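Local coordinates for protein 2-C-methyl-D-erythritol 4-phosphate cytidylyltransferase (Anaerococcus prevotii, PDB 4KT7) that probably catalyses the transfer of a cytidylyl group from CTP to 2-C-methyl-D-erythritol 4-phosphate, releasing diphosphate, a step of isoprenoid biosynthesis, at residues Thr43-Ser48 and Glu73-Asn78; Phe9-Ile14 and Ile53-Leu58; Leu105-Asp110 and Pro168-Lys173. All blocks are in the same frame, centred on the assembly; numbering follows the deposited sequence.

In the fold
A mixed beta-sheet with helices packed against it organises all three contacts. Contact 2 pairs the parallel strands 10-16 and 55-60; contact 3 pairs strand 105-110, the other neighbour of strand 10-16, with strand 168-172 running the opposite way. Their centres lie about 9 Å apart, and bonds such as Ile13 N to Leu107 O join them. Contact 1 sits nearer the surface, about 11 Å from contact 2 and 17 Å from contact 3 between centres, where helix 39-48 meets the loop before strand 79-83. Along the chain, contacts 1 and 2 interleave and both close before contact 3 opens. In this nucleotidyltransferase (GT-A-like) core, strand 10-16 thus lies between 55-60 and 105-110, and 105-110 joins these parallel strands to antiparallel 168-172.

Contact 1: residues Thr43-Ser48 and Glu73-Asn78; sequences TLDTVS and EKYDGN
Asp45 OD1 receives two donors from the loop 73-78: the phenol of Tyr75, whose OH donates to OD1, and the ammonium of Lys74, whose NZ lies 3.1 Å from OD1. The 2.4 Å between Tyr75 OH and Asp45 OD1 is so short that its exact length is doubtful. The lysine bond is weak, as is its second one, from NZ to Asp45 OD2 at 3.3 Å, but together they make a salt bridge. OD2 has a further partner in Arg37, and the two nearby cations, Lys74 and Arg37, would be expected to favour the ionised form of the carboxylate. The carboxylate and ring planes stand 67° apart. In this Rossmann-like alpha/beta fold, the contact ties helix 39-48 to the connection between helix 65-73 and strand 79-83. The Tyr75 ring is sandwiched: Leu44 CG lies over one face, offset toward the rim and 4.2 Å from the ring centroid, while Lys74 CG sits over the centre of the opposite face. With CG anti to the backbone N (chi1 -158°), Leu44 sets CG above the ring; its CD2 is 3.7 Å from Tyr75 CE2. Ser48 OG approaches Tyr75 CE1 obliquely at 3.5 Å; the carbonyls of Leu44 and Asp45 are both within reach of its single proton.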
loop_
_atom_site.group_PDB
_atom_site.type_symbol
_atom_site.label_atom_id
_atom_site.label_comp_id
_atom_site.label_asym_id
_atom_site.label_seq_id
_atom_site.Cartn_x
_atom_site.Cartn_y
_atom_site.Cartn_z
ATOM N N THR A 43 -5.555 18.972 -9.480
ATOM C CA THR A 43 -4.797 18.188 -10.443
ATOM C C THR A 43 -4.552 18.986 -11.712
ATOM O O THR A 43 -3.417 19.095 -12.197
ATOM C CB THR A 43 -5.569 16.926 -10.837
ATOM O OG1 THR A 43 -5.911 16.195 -9.652
ATOM C CG2 THR A 43 -4.731 16.045 -11.770
ATOM N N LEU A 44 -5.629 19.548 -12.246
ATOM C CA LEU A 44 -5.575 20.294 -13.499
ATOM C C LEU A 44 -4.700 21.539 -13.349
ATOM O O LEU A 44 -3.980 21.923 -14.279
ATOM C CB LEU A 44 -6.995 20.653 -13.924
ATOM C CG LEU A 44 -7.229 20.971 -15.390
ATOM C CD1 LEU A 44 -6.563 19.926 -16.266
ATOM C CD2 LEU A 44 -8.722 21.016 -15.665
ATOM N N ASP A 45 -4.745 22.150 -12.167
ATOM C CA ASP A 45 -3.851 23.253 -11.852
ATOM C C ASP A 45 -2.406 22.836 -12.064
ATOM O O ASP A 45 -1.642 23.541 -12.727
ATOM C CB ASP A 45 -4.025 23.712 -10.404
ATOM C CG ASP A 45 -5.084 24.784 -10.250
ATOM O OD1 ASP A 45 -5.637 25.236 -11.277
ATOM O OD2 ASP A 45 -5.352 25.183 -9.098
ATOM N N THR A 46 -2.025 21.698 -11.493
ATOM C CA THR A 46 -0.652 21.231 -11.639
ATOM C C THR A 46 -0.292 20.907 -13.092
ATOM O O THR A 46 0.745 21.360 -13.579
ATOM C CB THR A 46 -0.327 20.030 -10.724
ATOM O OG1 THR A 46 -0.428 20.434 -9.348
ATOM C CG2 THR A 46 1.095 19.522 -10.996
ATOM N N VAL A 47 -1.130 20.136 -13.785
ATOM C CA VAL A 47 -0.811 19.718 -15.153
ATOM C C VAL A 47 -0.732 20.905 -16.112
ATOM O O VAL A 47 0.107 20.931 -17.009
ATOM C CB VAL A 47 -1.820 18.693 -15.710
ATOM C CG1 VAL A 47 -1.427 18.291 -17.117
ATOM C CG2 VAL A 47 -1.866 17.462 -14.837
ATOM N N SER A 48 -1.589 21.901 -15.922
ATOM C CA SER A 48 -1.595 23.028 -16.850
ATOM C C SER A 48 -0.349 23.902 -16.691
ATOM O O SER A 48 -0.047 24.712 -17.569
ATOM C CB SER A 48 -2.882 23.849 -16.727
ATOM O OG SER A 48 -2.943 24.484 -15.468
ATOM N N GLU A 73 -13.175 27.103 -17.723
ATOM C CA GLU A 73 -13.147 28.520 -18.097
ATOM C C GLU A 73 -11.949 29.233 -17.489
ATOM O O GLU A 73 -11.418 30.180 -18.064
ATOM C CB GLU A 73 -14.423 29.234 -17.656
ATOM C CG GLU A 73 -15.659 28.829 -18.421
ATOM C CD GLU A 73 -16.791 29.808 -18.222
ATOM O OE1 GLU A 73 -17.018 30.233 -17.065
ATOM O OE2 GLU A 73 -17.443 30.168 -19.223
ATOM N N LYS A 74 -11.533 28.774 -16.317
ATOM C CA LYS A 74 -10.406 29.378 -15.613
ATOM C C LYS A 74 -9.076 29.128 -16.349
ATOM O O LYS A 74 -8.091 29.843 -16.140
ATOM C CB LYS A 74 -10.378 28.886 -14.153
ATOM C CG LYS A 74 -9.027 28.406 -13.636
ATOM C CD LYS A 74 -9.068 28.107 -12.132
ATOM C CE LYS A 74 -7.679 27.722 -11.615
ATOM N NZ LYS A 74 -7.673 27.287 -10.185
ATOM N N TYR A 75 -9.061 28.142 -17.245
ATOM C CA TYR A 75 -7.833 27.799 -17.967
ATOM C C TYR A 75 -7.752 28.358 -19.395
ATOM O O TYR A 75 -8.702 28.252 -20.180
ATOM C CB TYR A 75 -7.601 26.284 -17.951
ATOM C CG TYR A 75 -7.506 25.717 -16.550
ATOM C CD1 TYR A 75 -6.324 25.793 -15.823
ATOM C CD2 TYR A 75 -8.598 25.122 -15.947
ATOM C CE1 TYR A 75 -6.236 25.284 -14.535
ATOM C CE2 TYR A 75 -8.519 24.614 -14.664
ATOM C CZ TYR A 75 -7.337 24.695 -13.964
ATOM O OH TYR A 75 -7.271 24.181 -12.685
ATOM N N ASP A 76 -6.599 28.946 -19.715
ATOM C CA ASP A 76 -6.328 29.515 -21.036
ATOM C C ASP A 76 -5.920 28.455 -22.062
ATOM O O ASP A 76 -6.238 28.565 -23.250
ATOM C CB ASP A 76 -5.191 30.538 -20.946
ATOM C CG ASP A 76 -5.422 31.593 -19.880
ATOM O OD1 ASP A 76 -6.584 32.016 -19.692
ATOM O OD2 ASP A 76 -4.434 32.005 -19.233
ATOM N N GLY A 77 -5.205 27.438 -21.588
ATOM C CA GLY A 77 -4.472 26.530 -22.451
ATOM C C GLY A 77 -5.247 25.695 -23.450
ATOM O O GLY A 77 -6.468 25.826 -23.602
ATOM N N ASN A 78 -4.509 24.835 -24.148
ATOM C CA ASN A 78 -5.090 23.902 -25.097
ATOM C C ASN A 78 -5.671 22.727 -24.322
ATOM O O ASN A 78 -5.120 21.615 -24.326
ATOM C CB ASN A 78 -4.030 23.439 -26.099
ATOM C CG ASN A 78 -4.619 22.660 -27.260
ATOM O OD1 ASN A 78 -5.838 22.557 -27.402
ATOM N ND2 ASN A 78 -3.751 22.115 -28.106
#

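Contact 2: residues Phe9-Ile14 and Ile53-Leu58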
loop_
_atom_site.group_PDB
_atom_site.type_symbol
_atom_site.label_atom_id
_atom_site.label_comp_id
_atom_site.label_asym_id
_atom_site.label_seq_id
_atom_site.Cartn_x
_atom_site.Cartn_y
_atom_site.Cartn_z
ATOM N N PHE A 9 5.452 16.511 -30.263
ATOM C CA PHE A 9 4.223 17.002 -29.647
ATOM C C PHE A 9 3.792 16.038 -28.539
ATOM O O PHE A 9 3.664 14.832 -28.783
ATOM C CB PHE A 9 3.158 17.053 -30.744
ATOM C CG PHE A 9 1.891 17.762 -30.364
ATOM C CD1 PHE A 9 0.972 17.172 -29.522
ATOM C CD2 PHE A 9 1.582 18.994 -30.927
ATOM C CE1 PHE A 9 -0.208 17.817 -29.206
ATOM C CE2 PHE A 9 0.390 19.640 -30.616
ATOM C CZ PHE A 9 -0.499 19.048 -29.756
ATOM N N ILE A 10 3.555 16.570 -27.336
ATOM C CA ILE A 10 3.170 15.748 -26.180
ATOM C C ILE A 10 1.713 16.015 -25.790
ATOM O O ILE A 10 1.302 17.174 -25.641
ATOM C CB ILE A 10 4.087 16.024 -24.945
ATOM C CG1 ILE A 10 5.563 15.794 -25.303
ATOM C CG2 ILE A 10 3.664 15.159 -23.746
ATOM C CD1 ILE A 10 6.557 16.156 -24.191
ATOM N N SER A 11 0.924 14.949 -25.647
ATOM C CA SER A 11 -0.463 15.085 -25.179
ATOM C C SER A 11 -0.598 14.497 -23.783
ATOM O O SER A 11 0.109 13.547 -23.442
ATOM C CB SER A 11 -1.429 14.332 -26.092
ATOM O OG SER A 11 -1.302 14.761 -27.432
ATOM N N ALA A 12 -1.500 15.057 -22.972
ATOM C CA ALA A 12 -1.825 14.450 -21.680
ATOM C C ALA A 12 -3.303 14.121 -21.647
ATOM O O ALA A 12 -4.136 14.921 -22.097
ATOM C CB ALA A 12 -1.449 15.364 -20.521
ATOM N N ILE A 13 -3.607 12.928 -21.142
ATOM C CA ILE A 13 -4.963 12.456 -20.956
ATOM C C ILE A 13 -5.197 12.335 -19.448
ATOM O O ILE A 13 -4.553 11.523 -18.788
ATOM C CB ILE A 13 -5.142 11.058 -21.610
ATOM C CG1 ILE A 13 -5.001 11.158 -23.133
ATOM C CG2 ILE A 13 -6.487 10.453 -21.251
ATOM C CD1 ILE A 13 -5.077 9.806 -23.854
ATOM N N ILE A 14 -6.097 13.162 -18.907
ATOM C CA ILE A 14 -6.449 13.133 -17.485
ATOM C C ILE A 14 -7.799 12.436 -17.340
ATOM O O ILE A 14 -8.820 12.945 -17.824
ATOM C CB ILE A 14 -6.638 14.551 -16.917
ATOM C CG1 ILE A 14 -5.402 15.433 -17.157
ATOM C CG2 ILE A 14 -6.967 14.476 -15.437
ATOM C CD1 ILE A 14 -4.160 14.947 -16.456
ATOM N N ILE A 53 3.946 19.840 -21.946
ATOM C CA ILE A 53 2.737 19.190 -22.448
ATOM C C ILE A 53 2.042 20.150 -23.423
ATOM O O ILE A 53 1.777 21.300 -23.068
ATOM C CB ILE A 53 1.802 18.835 -21.279
ATOM C CG1 ILE A 53 2.446 17.727 -20.423
ATOM C CG2 ILE A 53 0.432 18.419 -21.784
ATOM C CD1 ILE A 53 1.771 17.517 -19.061
ATOM N N ASP A 54 1.755 19.693 -24.644
ATOM C CA ASP A 54 1.208 20.592 -25.672
ATOM C C ASP A 54 -0.314 20.686 -25.669
ATOM O O ASP A 54 -0.874 21.666 -26.148
ATOM C CB ASP A 54 1.694 20.198 -27.069
ATOM C CG ASP A 54 3.198 20.299 -27.207
ATOM O OD1 ASP A 54 3.697 21.435 -27.203
ATOM O OD2 ASP A 54 3.877 19.242 -27.312
ATOM N N GLU A 55 -0.976 19.662 -25.146
ATOM C CA GLU A 55 -2.436 19.672 -25.044
ATOM C C GLU A 55 -2.886 18.768 -23.924
ATOM O O GLU A 55 -2.195 17.805 -23.583
ATOM C CB GLU A 55 -3.080 19.157 -26.329
ATOM C CG GLU A 55 -3.034 17.651 -26.468
ATOM C CD GLU A 55 -3.674 17.136 -27.758
ATOM O OE1 GLU A 55 -4.394 17.904 -28.449
ATOM O OE2 GLU A 55 -3.447 15.953 -28.080
ATOM N N ILE A 56 -4.064 19.056 -23.377
ATOM C CA ILE A 56 -4.612 18.270 -22.272
ATOM C C ILE A 56 -6.034 17.822 -22.601
ATOM O O ILE A 56 -6.907 18.654 -22.895
ATOM C CB ILE A 56 -4.654 19.111 -20.971
ATOM C CG1 ILE A 56 -3.247 19.577 -20.568
ATOM C CG2 ILE A 56 -5.320 18.326 -19.824
ATOM C CD1 ILE A 56 -3.253 20.452 -19.301
ATOM N N ILE A 57 -6.262 16.513 -22.537
ATOM C CA ILE A 57 -7.575 15.921 -22.797
ATOM C C ILE A 57 -8.132 15.372 -21.490
ATOM O O ILE A 57 -7.520 14.490 -20.871
ATOM C CB ILE A 57 -7.492 14.728 -23.782
ATOM C CG1 ILE A 57 -6.755 15.115 -25.063
ATOM C CG2 ILE A 57 -8.886 14.211 -24.116
ATOM C CD1 ILE A 57 -7.292 16.292 -25.712
ATOM N N LEU A 58 -9.261 15.925 -21.054
ATOM C CA LEU A 58 -9.984 15.413 -19.895
ATOM C C LEU A 58 -10.975 14.385 -20.376
ATOM O O LEU A 58 -11.698 14.601 -21.347
ATOM C CB LEU A 58 -10.757 16.523 -19.189
ATOM C CG LEU A 58 -9.933 17.503 -18.370
ATOM C CD1 LEU A 58 -10.741 18.769 -18.111
ATOM C CD2 LEU A 58 -9.571 16.843 -17.061
#
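Phe9 lays its ring against Asp54, whose CB sits over the middle of one face, 3.6 Å from the centroid and only 10° off the ring normal. Phe9 CG is anti to the backbone N (chi1 -170°), which starts the side chain on its way to Asp54. At the ring edge, Phe9 CE1 lies 3.8 Å from Glu55 CD. Asp54 OD2 accepts a nearly straight bond from Ile10 N, 2.7 Å away, on its anti lone pair. An alanine in place of Phe9 would probably leave Asp54 CB without its aromatic cover and open a gap beside the Glu55 carboxylate. Beyond this end, strands 10-14 and 55-58 run parallel in the central sheet of the Rossmann-like core, with Ala12 bonded through N to Glu55 O and through O to Ile57 N. Glu55 CG lies between the backbone N and carbonyl carbon (chi1 77°); the extended chain carries CD toward Ser11, and OE2 accepts from Ser11 OG at 2.5 Å, on the anti side but tilted out of the carboxylate plane. Arg80 pairs with the other oxygen, OE1. On the face bearing Ala12 and Ile14, Ala12 CB meets Ile53 CG2 at 3.8 Å, and Ile14 lies alongside Leu58, its CB 3.7 Å from Leu58 CD2.

Contact 3: residues Leu105-Asp110 and Pro168-Lys173; sequences LVLTHD and PQAFDK
Strands 105-110 and 168-172 run antiparallel, their axes 4.6 Å apart at closest approach and their directions 160° from each other, in the mixed sheet of this nucleotidyltransferase core. Val106 and Phe171 form one hydrogen-bonded pair, with N to O distances of 2.9 Å both ways; Thr108 and Gln169 form the next, its bond from Gln169 N to Thr108 O longer at 3.2 Å. Between them lies the non-hydrogen-bonded pair of Leu107 and Ala170, where the CA atoms approach to 4.0 Å. Their CB atoms also meet, on a face shielded by helix 118-127 through Phe121 and Ile125. Leu107 CG, anti to its backbone N (chi1 173°), comes 3.9 Å from Pro168 CB, the leucine and proline side chains running alongside each other in the same direction. On the other face, Val106 CG1 packs near Lys173 CA, and Thr108 OG1 lies 3.8 Å from Gln169 CB. Gln169 NE2 bonds to Asp192. Where strand 168-172 gives way to a helix, Asp172 is the N-cap and its OD1 accepts from Leu175 N. His109 NE2 bonds to Arg113 O, while Pro168 N, after a cis peptide bond, lies in the ring plane 3.3 Å from His109 ND1, packed closely but not hydrogen-bonded.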
loop_
_atom_site.group_PDB
_atom_site.type_symbol
_atom_site.label_atom_id
_atom_site.label_comp_id
_atom_site.label_asym_id
_atom_site.label_seq_id
_atom_site.Cartn_x
_atom_site.Cartn_y
_atom_site.Cartn_z
ATOM N N LEU A 105 3.670 11.604 -28.416
ATOM C CA LEU A 105 3.893 11.082 -27.059
ATOM C C LEU A 105 2.664 11.351 -26.207
ATOM O O LEU A 105 2.057 12.410 -26.332
ATOM C CB LEU A 105 5.112 11.760 -26.424
ATOM C CG LEU A 105 6.454 11.588 -27.132
ATOM C CD1 LEU A 105 7.498 12.567 -26.588
ATOM C CD2 LEU A 105 6.954 10.149 -27.020
ATOM N N VAL A 106 2.273 10.408 -25.349
ATOM C CA VAL A 106 1.087 10.626 -24.523
ATOM C C VAL A 106 1.364 10.269 -23.075
ATOM O O VAL A 106 1.910 9.197 -22.777
ATOM C CB VAL A 106 -0.157 9.859 -25.044
ATOM C CG1 VAL A 106 0.161 8.408 -25.290
ATOM C CG2 VAL A 106 -1.331 9.985 -24.072
ATOM N N LEU A 107 1.030 11.198 -22.186
ATOM C CA LEU A 107 1.093 10.963 -20.750
ATOM C C LEU A 107 -0.340 10.796 -20.234
ATOM O O LEU A 107 -1.251 11.519 -20.644
ATOM C CB LEU A 107 1.796 12.158 -20.075
ATOM C CG LEU A 107 1.853 12.263 -18.546
ATOM C CD1 LEU A 107 3.168 12.932 -18.128
ATOM C CD2 LEU A 107 0.668 13.060 -18.002
ATOM N N THR A 108 -0.554 9.832 -19.346
ATOM C CA THR A 108 -1.879 9.633 -18.771
ATOM C C THR A 108 -1.776 9.897 -17.280
ATOM O O THR A 108 -0.719 9.674 -16.696
ATOM C CB THR A 108 -2.380 8.201 -19.003
ATOM O OG1 THR A 108 -1.488 7.271 -18.354
ATOM C CG2 THR A 108 -2.392 7.904 -20.486
ATOM N N HIS A 109 -2.853 10.366 -16.657
ATOM C CA HIS A 109 -2.827 10.589 -15.207
ATOM C C HIS A 109 -4.242 10.577 -14.661
ATOM O O HIS A 109 -5.170 11.046 -15.341
ATOM C CB HIS A 109 -2.158 11.923 -14.877
ATOM C CG HIS A 109 -2.054 12.210 -13.405
ATOM N ND1 HIS A 109 -1.134 11.575 -12.584
ATOM C CD2 HIS A 109 -2.731 13.070 -12.616
ATOM C CE1 HIS A 109 -1.248 12.056 -11.357
ATOM N NE2 HIS A 109 -2.207 12.958 -11.341
ATOM N N ASP A 110 -4.402 10.049 -13.440
ATOM C CA ASP A 110 -5.713 9.976 -12.790
ATOM C C ASP A 110 -6.126 11.349 -12.301
ATOM O O ASP A 110 -5.400 11.986 -11.522
ATOM C CB ASP A 110 -5.689 9.046 -11.559
ATOM C CG ASP A 110 -5.353 7.601 -11.898
ATOM O OD1 ASP A 110 -5.609 7.171 -13.050
ATOM O OD2 ASP A 110 -4.840 6.888 -10.993
ATOM N N PRO A 168 1.535 9.693 -12.884
ATOM C CA PRO A 168 1.440 9.440 -14.332
ATOM C C PRO A 168 2.192 8.225 -14.870
ATOM O O PRO A 168 3.035 7.607 -14.197
ATOM C CB PRO A 168 2.041 10.707 -14.942
ATOM C CG PRO A 168 3.057 11.131 -13.936
ATOM C CD PRO A 168 2.390 10.861 -12.590
ATOM N N GLN A 169 1.823 7.876 -16.097
ATOM C CA GLN A 169 2.515 6.906 -16.916
ATOM C C GLN A 169 2.625 7.612 -18.265
ATOM O O GLN A 169 1.867 8.540 -18.516
ATOM C CB GLN A 169 1.654 5.645 -17.063
ATOM C CG GLN A 169 1.369 4.906 -15.766
ATOM C CD GLN A 169 0.741 3.541 -16.016
ATOM O OE1 GLN A 169 0.096 3.316 -17.043
ATOM N NE2 GLN A 169 0.948 2.620 -15.092
ATOM N N ALA A 170 3.545 7.205 -19.134
ATOM C CA ALA A 170 3.594 7.821 -20.465
ATOM C C ALA A 170 4.200 6.875 -21.501
ATOM O O ALA A 170 4.970 5.978 -21.146
ATOM C CB ALA A 170 4.383 9.148 -20.410
ATOM N N PHE A 171 3.853 7.081 -22.775
ATOM C CA PHE A 171 4.197 6.134 -23.850
ATOM C C PHE A 171 4.396 6.841 -25.171
ATOM O O PHE A 171 3.882 7.949 -25.369
ATOM C CB PHE A 171 3.059 5.113 -24.061
ATOM C CG PHE A 171 2.566 4.511 -22.801
ATOM C CD1 PHE A 171 3.160 3.371 -22.280
ATOM C CD2 PHE A 171 1.535 5.109 -22.101
ATOM C CE1 PHE A 171 2.719 2.840 -21.080
ATOM C CE2 PHE A 171 1.084 4.565 -20.904
ATOM C CZ PHE A 171 1.689 3.443 -20.397
ATOM N N ASP A 172 5.125 6.174 -26.065
ATOM C CA ASP A 172 5.093 6.443 -27.506
ATOM C C ASP A 172 3.632 6.333 -27.936
ATOM O O ASP A 172 2.960 5.340 -27.625
ATOM C CB ASP A 172 5.975 5.406 -28.234
ATOM C CG ASP A 172 6.029 5.617 -29.744
ATOM O OD1 ASP A 172 5.104 5.161 -30.441
ATOM O OD2 ASP A 172 7.004 6.204 -30.253
ATOM N N LYS A 173 3.104 7.357 -28.603
ATOM C CA LYS A 173 1.669 7.377 -28.912
ATOM C C LYS A 173 1.201 6.285 -29.880
ATOM O O LYS A 173 0.166 5.676 -29.654
ATOM C CB LYS A 173 1.230 8.757 -29.441
ATOM C CG LYS A 173 -0.288 8.894 -29.677
ATOM C CD LYS A 173 -0.666 8.795 -31.157
ATOM C CE LYS A 173 -2.194 8.772 -31.305
ATOM N NZ LYS A 173 -2.664 8.555 -32.704
#